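Histidine kinase (Synechocystis sp., PDB 5DFY) senses light through a phycocyanobilin-binding GAF domain, the part modelled here, and as a whole protein probably passes phosphate from ATP to a histidine. Local coordinates at residues Asn53-Thr58 and Gln161-Leu166; Leu152-Phe157 and His183-Ile188. One frame throughout, in Å; residues are numbered along the deposited sequence.

Contact 1 of 2, residues Asn53-Thr58 and Gln161-Leu166; sequences NIFRAT and QLWGLL
Phe-55, from helix 50-66, and Trp-163, from strand 161-170, reach for each other from opposite directions, and CE1 and CZ of the phenyl meet CH2 and CZ2 of the indole obliquely. The tight spot is small: CE1 of Phe-55 lies 3.7 Å from CH2 of Trp-163, and CZ of Phe-55 is 3.8 Å from CZ2 of Trp-163. The planes are near parallel, 26° apart, yet they are slid so far past each other that the centroids of the phenyl and the six-membered indole ring stand 5.7 Å apart and the rings barely overlap. Trp-163 gets there by having CG anti to its backbone N (chi1 169°), which carries the benzo end of the indole out from the strand toward the helix. One turn further along, the fit is slacker: CG2 of Thr-58 comes only to 4.2 Å from CD2 of Leu-166. On the exposed side of the helix the chemistry changes altogether. There Arg-56 turns its guanidinium back on Asn-53, with NH1 of Arg-56 2.6 Å from OD1 of Asn-53 and that oxygen lying in the guanidinium plane. Under the indole the strand carries a classic beta bulge, Trp-163 and Gly-164 both facing Val-156. Ile-85 of strand 82-89 touches the side chains of both Phe-55 and Trp-163, and Val-196 of helix 179-203 packs on Phe-55. No hydrogen bond crosses between the segments, so helix 50-66 meets the central GAF sheet here by dispersion and the burial of apolar surface, with little direct ring overlap.

Contact 2 of 2, residues Leu152-Phe157 and His183-Ile188; sequences LTVPVF and HLLHQI. With CYC (phycocyanobilin), chain B.
Leu-185 sends its side chain from helix 179-203 against Leu-152 and Val-154 of strand 150-158, and this apolar trio makes up most of the contact. An extended first torsion (chi1 -169°) swings CG of Leu-185 opposite its amide nitrogen and puts CD2 of Leu-185 3.7 Å from CG of Leu-152, the two leucine side chains passing one another head to tail. CD2 of Leu-185 also sits 3.6 Å from O of Leu-152. Val-154 comes at Leu-185 at a slant: CG2 of Val-154 is 3.8 Å from CG of Leu-185, while its CG1 lies near both CG and CD2. CG2 of Val-154 also rests 3.7 Å from the carbonyl O of Leu-185, so side chain meets backbone in both directions.

The polar link is a water. It donates to O of Pro-155 at 2.8 Å and to O of His-186 at 3.0 Å, joining a strand carbonyl to a helix carbonyl where no direct hydrogen bond crosses. That water also lies over the centre of one face of the His-186 imidazole.

Ligand binding belongs to the strand's other side. Thr-153 points away from the helix, and its OG1, placed beside the backbone N by chi1 -62°, donates to the carbonyl OB of phycocyanobilin at 2.9 Å. Tyr-169 and Asp-108 are among the chromophore's other hydrogen-bonding partners.

The axes of segments 152-157 and 183-188 lie 29° from parallel and 7.9 Å apart at closest approach. Phe-205 of the second subunit packs on Leu-184 and Gln-187. Leu-185 additionally touches Leu-166 on the adjoining strand 161-170 and Val-62 on helix 50-66, which places it where both helices pack on the GAF sheet.

In the fold
Contacts 1 and 2 lie on the helix-covered face of one antiparallel sheet, their centres 10 Å apart, and the chain visits them in turn, a segment of one falling between the two segments of the other. Strands 150-158 and 161-170 are neighbours, joined between the contacts by probable backbone hydrogen bonds: Gly-164 O to Val-156 N at 2.8 Å and Trp-163 N to Val-156 O at 2.9 Å. The helices meet as well, CG2 of Thr-58 lying 3.7 Å from CG2 of Ile-188. Phycocyanobilin lies on the other face of the sheet from the helices. Contact 2 reaches it directly through Thr-153. In contact 1, the side chain of Leu-166 is about 7 Å from the bound phycocyanobilin. The adjacent Leu-165 touches it.

Contact 1 of 2, residues Asn53-Thr58 and Gln161-Leu166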
loop_
_atom_site.group_PDB
_atom_site.type_symbol
_atom_site.label_atom_id
_atom_site.label_comp_id
_atom_site.label_asym_id
_atom_site.label_seq_id
_atom_site.Cartn_x
_atom_site.Cartn_y
_atom_site.Cartn_z
ATOM N N ASN A 53 -6.821 14.133 -11.421
ATOM C CA ASN A 53 -5.585 14.897 -11.427
ATOM C C ASN A 53 -4.374 13.988 -11.249
ATOM O O ASN A 53 -3.350 14.204 -11.873
ATOM C CB ASN A 53 -5.567 15.966 -10.334
ATOM C CG ASN A 53 -6.332 17.219 -10.720
ATOM O OD1 ASN A 53 -6.732 17.397 -11.875
ATOM N ND2 ASN A 53 -6.522 18.110 -9.751
ATOM N N ILE A 54 -4.484 12.990 -10.377
ATOM C CA ILE A 54 -3.388 12.051 -10.173
ATOM C C ILE A 54 -3.138 11.254 -11.460
ATOM O O ILE A 54 -1.991 11.078 -11.873
ATOM C CB ILE A 54 -3.689 11.095 -9.001
ATOM C CG1 ILE A 54 -3.629 11.880 -7.688
ATOM C CG2 ILE A 54 -2.705 9.931 -8.974
ATOM C CD1 ILE A 54 -4.255 11.134 -6.512
ATOM N N PHE A 55 -4.208 10.776 -12.079
ATOM C CA PHE A 55 -4.092 9.998 -13.302
ATOM C C PHE A 55 -3.524 10.835 -14.432
ATOM O O PHE A 55 -2.703 10.365 -15.221
ATOM C CB PHE A 55 -5.448 9.424 -13.723
ATOM C CG PHE A 55 -6.064 8.519 -12.709
ATOM C CD1 PHE A 55 -5.295 7.580 -12.039
ATOM C CD2 PHE A 55 -7.407 8.601 -12.415
ATOM C CE1 PHE A 55 -5.863 6.738 -11.092
ATOM C CE2 PHE A 55 -7.970 7.778 -11.459
ATOM C CZ PHE A 55 -7.187 6.851 -10.793
ATOM N N ARG A 56 -3.994 12.093 -14.516
ATOM C CA ARG A 56 -3.434 12.969 -15.550
ATOM C C ARG A 56 -1.943 13.171 -15.341
ATOM O O ARG A 56 -1.136 13.021 -16.271
ATOM C CB ARG A 56 -4.170 14.316 -15.546
ATOM C CG ARG A 56 -3.712 15.279 -16.638
ATOM C CD ARG A 56 -4.500 16.582 -16.548
ATOM N NE ARG A 56 -4.221 17.297 -15.303
ATOM C CZ ARG A 56 -5.050 17.359 -14.259
ATOM N NH1 ARG A 56 -6.233 16.742 -14.292
ATOM N NH2 ARG A 56 -4.692 18.040 -13.171
ATOM N N ALA A 57 -1.546 13.486 -14.136
ATOM C CA ALA A 57 -0.150 13.767 -13.875
ATOM C C ALA A 57 0.701 12.553 -14.212
ATOM O O ALA A 57 1.723 12.671 -14.874
ATOM C CB ALA A 57 0.065 14.180 -12.415
ATOM N N THR A 58 0.274 11.384 -13.756
ATOM C CA THR A 58 1.061 10.183 -13.976
ATOM C C THR A 58 1.142 9.853 -15.454
ATOM O O THR A 58 2.214 9.546 -15.964
ATOM C CB THR A 58 0.474 8.963 -13.221
ATOM O OG1 THR A 58 0.578 9.186 -11.811
ATOM C CG2 THR A 58 1.226 7.688 -13.587
ATOM N N GLN A 161 -3.984 -4.616 -3.020
ATOM C CA GLN A 161 -4.805 -5.073 -4.137
ATOM C C GLN A 161 -4.282 -4.712 -5.522
ATOM O O GLN A 161 -3.767 -3.629 -5.742
ATOM C CB GLN A 161 -6.194 -4.511 -3.982
ATOM C CG GLN A 161 -6.803 -5.031 -2.695
ATOM C CD GLN A 161 -8.150 -4.463 -2.398
ATOM O OE1 GLN A 161 -8.556 -3.452 -2.967
ATOM N NE2 GLN A 161 -8.864 -5.113 -1.480
ATOM N N LEU A 162 -4.425 -5.650 -6.445
ATOM C CA LEU A 162 -4.171 -5.390 -7.866
ATOM C C LEU A 162 -5.340 -4.584 -8.389
ATOM O O LEU A 162 -6.412 -5.112 -8.670
ATOM C CB LEU A 162 -4.006 -6.684 -8.666
ATOM C CG LEU A 162 -3.843 -6.483 -10.186
ATOM C CD1 LEU A 162 -2.611 -5.683 -10.508
ATOM C CD2 LEU A 162 -3.802 -7.847 -10.882
ATOM N N TRP A 163 -5.127 -3.280 -8.498
ATOM C CA TRP A 163 -6.186 -2.346 -8.788
ATOM C C TRP A 163 -6.380 -2.127 -10.288
ATOM O O TRP A 163 -7.489 -1.874 -10.749
ATOM C CB TRP A 163 -5.849 -1.034 -8.083
ATOM C CG TRP A 163 -6.661 0.168 -8.428
ATOM C CD1 TRP A 163 -7.725 0.669 -7.737
ATOM C CD2 TRP A 163 -6.442 1.066 -9.524
ATOM N NE1 TRP A 163 -8.185 1.816 -8.339
ATOM C CE2 TRP A 163 -7.419 2.076 -9.441
ATOM C CE3 TRP A 163 -5.514 1.114 -10.567
ATOM C CZ2 TRP A 163 -7.492 3.124 -10.356
ATOM C CZ3 TRP A 163 -5.595 2.148 -11.472
ATOM C CH2 TRP A 163 -6.582 3.134 -11.370
ATOM N N GLY A 164 -5.298 -2.242 -11.036
ATOM C CA GLY A 164 -5.375 -1.920 -12.449
ATOM C C GLY A 164 -4.032 -2.077 -13.122
ATOM O O GLY A 164 -3.094 -2.657 -12.575
ATOM N N LEU A 165 -3.954 -1.519 -14.327
ATOM C CA LEU A 165 -2.786 -1.582 -15.184
ATOM C C LEU A 165 -2.441 -0.182 -15.669
ATOM O O LEU A 165 -3.321 0.647 -15.860
ATOM C CB LEU A 165 -3.015 -2.482 -16.399
ATOM C CG LEU A 165 -3.525 -3.893 -16.137
ATOM C CD1 LEU A 165 -3.792 -4.621 -17.453
ATOM C CD2 LEU A 165 -2.531 -4.663 -15.333
ATOM N N LEU A 166 -1.158 0.032 -15.886
ATOM C CA LEU A 166 -0.614 1.249 -16.495
ATOM C C LEU A 166 0.127 0.834 -17.758
ATOM O O LEU A 166 1.068 0.054 -17.696
ATOM C CB LEU A 166 0.321 1.962 -15.512
ATOM C CG LEU A 166 0.993 3.243 -16.019
ATOM C CD1 LEU A 166 -0.012 4.307 -16.385
ATOM C CD2 LEU A 166 1.920 3.770 -14.947
#

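Contact 2 of 2, residues Leu152-Phe157 and His183-Ile188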
loop_
_atom_site.group_PDB
_atom_site.type_symbol
_atom_site.label_atom_id
_atom_site.label_comp_id
_atom_site.label_asym_id
_atom_site.label_seq_id
_atom_site.Cartn_x
_atom_site.Cartn_y
_atom_site.Cartn_z
ATOM N N LEU A 152 4.153 -1.629 -23.307
ATOM C CA LEU A 152 4.776 -1.979 -22.048
ATOM C C LEU A 152 3.690 -1.770 -20.984
ATOM O O LEU A 152 3.266 -0.631 -20.756
ATOM C CB LEU A 152 5.995 -1.107 -21.803
ATOM C CG LEU A 152 6.660 -1.137 -20.428
ATOM C CD1 LEU A 152 6.887 -2.511 -19.915
ATOM C CD2 LEU A 152 7.943 -0.346 -20.490
ATOM N N THR A 153 3.210 -2.852 -20.366
ATOM C CA THR A 153 2.073 -2.754 -19.472
ATOM C C THR A 153 2.471 -3.362 -18.132
ATOM O O THR A 153 2.969 -4.479 -18.071
ATOM C CB THR A 153 0.824 -3.423 -20.110
ATOM O OG1 THR A 153 0.506 -2.703 -21.313
ATOM C CG2 THR A 153 -0.383 -3.389 -19.193
ATOM N N VAL A 154 2.287 -2.572 -17.074
ATOM C CA VAL A 154 2.734 -2.926 -15.717
ATOM C C VAL A 154 1.564 -2.866 -14.745
ATOM O O VAL A 154 0.551 -2.227 -15.010
ATOM C CB VAL A 154 3.859 -2.008 -15.233
ATOM C CG1 VAL A 154 5.013 -2.026 -16.184
ATOM C CG2 VAL A 154 3.374 -0.583 -15.054
ATOM N N PRO A 155 1.690 -3.543 -13.592
ATOM C CA PRO A 155 0.588 -3.555 -12.637
ATOM C C PRO A 155 0.560 -2.356 -11.710
ATOM O O PRO A 155 1.620 -1.834 -11.365
ATOM C CB PRO A 155 0.852 -4.832 -11.820
ATOM C CG PRO A 155 2.288 -5.064 -11.929
ATOM C CD PRO A 155 2.793 -4.439 -13.197
ATOM N N VAL A 156 -0.642 -1.934 -11.329
ATOM C CA VAL A 156 -0.836 -0.889 -10.342
ATOM C C VAL A 156 -1.447 -1.521 -9.097
ATOM O O VAL A 156 -2.622 -1.933 -9.128
ATOM C CB VAL A 156 -1.757 0.219 -10.867
ATOM C CG1 VAL A 156 -1.900 1.296 -9.814
ATOM C CG2 VAL A 156 -1.218 0.810 -12.163
ATOM N N PHE A 157 -0.668 -1.586 -8.018
ATOM C CA PHE A 157 -1.145 -2.082 -6.733
ATOM C C PHE A 157 -1.516 -0.927 -5.833
ATOM O O PHE A 157 -0.757 0.030 -5.687
ATOM C CB PHE A 157 -0.101 -2.963 -6.043
ATOM C CG PHE A 157 -0.125 -4.381 -6.509
ATOM C CD1 PHE A 157 0.445 -4.724 -7.718
ATOM C CD2 PHE A 157 -0.749 -5.368 -5.754
ATOM C CE1 PHE A 157 0.402 -6.022 -8.188
ATOM C CE2 PHE A 157 -0.791 -6.676 -6.217
ATOM C CZ PHE A 157 -0.215 -6.998 -7.427
ATOM N N HIS A 183 11.831 -1.065 -15.758
ATOM C CA HIS A 183 12.011 -0.849 -14.319
ATOM C C HIS A 183 11.415 0.480 -13.879
ATOM O O HIS A 183 10.840 0.589 -12.795
ATOM C CB HIS A 183 13.487 -0.884 -13.954
ATOM C CG HIS A 183 14.160 -2.144 -14.377
ATOM N ND1 HIS A 183 15.509 -2.213 -14.675
ATOM C CD2 HIS A 183 13.664 -3.379 -14.579
ATOM C CE1 HIS A 183 15.806 -3.448 -15.032
ATOM N NE2 HIS A 183 14.704 -4.174 -14.989
ATOM N N LEU A 184 11.569 1.498 -14.721
ATOM C CA LEU A 184 11.054 2.822 -14.414
ATOM C C LEU A 184 9.526 2.818 -14.380
ATOM O O LEU A 184 8.916 3.326 -13.449
ATOM C CB LEU A 184 11.556 3.844 -15.443
ATOM C CG LEU A 184 10.923 5.230 -15.315
ATOM C CD1 LEU A 184 11.266 5.906 -13.993
ATOM C CD2 LEU A 184 11.384 6.066 -16.485
ATOM N N LEU A 185 8.898 2.243 -15.396
ATOM C CA LEU A 185 7.438 2.266 -15.444
ATOM C C LEU A 185 6.859 1.472 -14.276
ATOM O O LEU A 185 5.840 1.847 -13.693
ATOM C CB LEU A 185 6.915 1.737 -16.778
ATOM C CG LEU A 185 5.421 1.982 -16.989
ATOM C CD1 LEU A 185 5.097 3.452 -16.958
ATOM C CD2 LEU A 185 4.987 1.382 -18.305
ATOM N N HIS A 186 7.533 0.383 -13.921
ATOM C CA HIS A 186 7.132 -0.425 -12.771
ATOM C C HIS A 186 7.058 0.446 -11.505
ATOM O O HIS A 186 6.091 0.365 -10.745
ATOM C CB HIS A 186 8.121 -1.587 -12.562
ATOM C CG HIS A 186 7.704 -2.543 -11.485
ATOM N ND1 HIS A 186 7.131 -3.762 -11.750
ATOM C CD2 HIS A 186 7.787 -2.443 -10.138
ATOM C CE1 HIS A 186 6.837 -4.367 -10.603
ATOM N NE2 HIS A 186 7.239 -3.597 -9.617
ATOM N N GLN A 187 8.056 1.303 -11.300
ATOM C CA GLN A 187 8.044 2.175 -10.124
ATOM C C GLN A 187 7.035 3.327 -10.237
ATOM O O GLN A 187 6.435 3.721 -9.239
ATOM C CB GLN A 187 9.434 2.742 -9.850
ATOM C CG GLN A 187 10.457 1.689 -9.413
ATOM C CD GLN A 187 9.955 0.831 -8.270
ATOM O OE1 GLN A 187 9.292 1.312 -7.343
ATOM N NE2 GLN A 187 10.233 -0.464 -8.348
ATOM N N ILE A 188 6.874 3.889 -11.432
ATOM C CA ILE A 188 5.858 4.925 -11.612
ATOM C C ILE A 188 4.484 4.357 -11.247
ATOM O O ILE A 188 3.654 5.021 -10.604
ATOM C CB ILE A 188 5.867 5.475 -13.067
ATOM C CG1 ILE A 188 7.146 6.265 -13.285
ATOM C CG2 ILE A 188 4.643 6.365 -13.331
ATOM C CD1 ILE A 188 7.367 6.710 -14.688
HETATM C CHA CYC B . -3.282 -11.528 -22.961
HETATM N NA CYC B . -4.365 -9.237 -22.801
HETATM C C1A CYC B . -3.329 -10.250 -22.557
HETATM C C2A CYC B . -2.258 -9.574 -21.750
HETATM C C3A CYC B . -2.637 -8.199 -21.520
HETATM C C4A CYC B . -3.936 -7.991 -22.182
HETATM C CMA CYC B . -1.825 -7.205 -20.732
HETATM C CAA CYC B . -1.029 -10.286 -21.213
HETATM C CBA CYC B . -1.585 -10.969 -19.944
HETATM C CGA CYC B . -0.622 -11.874 -19.177
HETATM O O1A CYC B . 0.439 -12.243 -19.729
HETATM O O2A CYC B . -0.889 -12.285 -17.995
HETATM C CHB CYC B . -4.822 -6.795 -22.217
HETATM N NB CYC B . -3.055 -5.037 -22.501
HETATM C C1B CYC B . -4.403 -5.545 -22.121
HETATM C C2B CYC B . -5.208 -4.412 -21.650
HETATM C C3B CYC B . -4.433 -3.247 -21.727
HETATM C C4B CYC B . -3.097 -3.574 -22.273
HETATM C CMB CYC B . -6.637 -4.548 -21.172
HETATM C CAB CYC B . -4.867 -1.840 -21.336
HETATM C CBB CYC B . -4.090 -1.374 -20.114
HETATM O OB CYC B . -2.156 -2.848 -22.494
HETATM N NC CYC B . -7.936 -10.283 -25.598
HETATM C C1C CYC B . -8.758 -9.620 -26.242
HETATM C C2C CYC B . -9.864 -10.685 -27.016
HETATM C C3C CYC B . -9.795 -11.794 -26.330
HETATM C C4C CYC B . -8.280 -11.786 -25.763
HETATM C CMC CYC B . -11.279 -10.013 -27.139
HETATM C CAC CYC B . -10.100 -13.192 -27.107
HETATM C CBC CYC B . -11.588 -13.288 -27.356
HETATM O OC CYC B . -8.809 -8.410 -26.337
HETATM C CHD CYC B . -7.570 -12.867 -25.407
HETATM N ND CYC B . -5.631 -11.752 -24.126
HETATM C C1D CYC B . -6.212 -12.801 -24.785
HETATM C C2D CYC B . -5.345 -13.855 -24.817
HETATM C C3D CYC B . -4.218 -13.476 -24.164
HETATM C C4D CYC B . -4.401 -12.166 -23.732
HETATM C CMD CYC B . -5.666 -15.194 -25.466
HETATM C CAD CYC B . -2.988 -14.320 -23.942
HETATM C CBD CYC B . -1.912 -13.976 -24.951
HETATM C CGD CYC B . -2.368 -14.374 -26.344
HETATM O O1D CYC B . -2.665 -13.502 -27.204
HETATM O O2D CYC B . -2.463 -15.591 -26.664
HETATM O O HOH W 1 4.407 -2.131 -11.180
#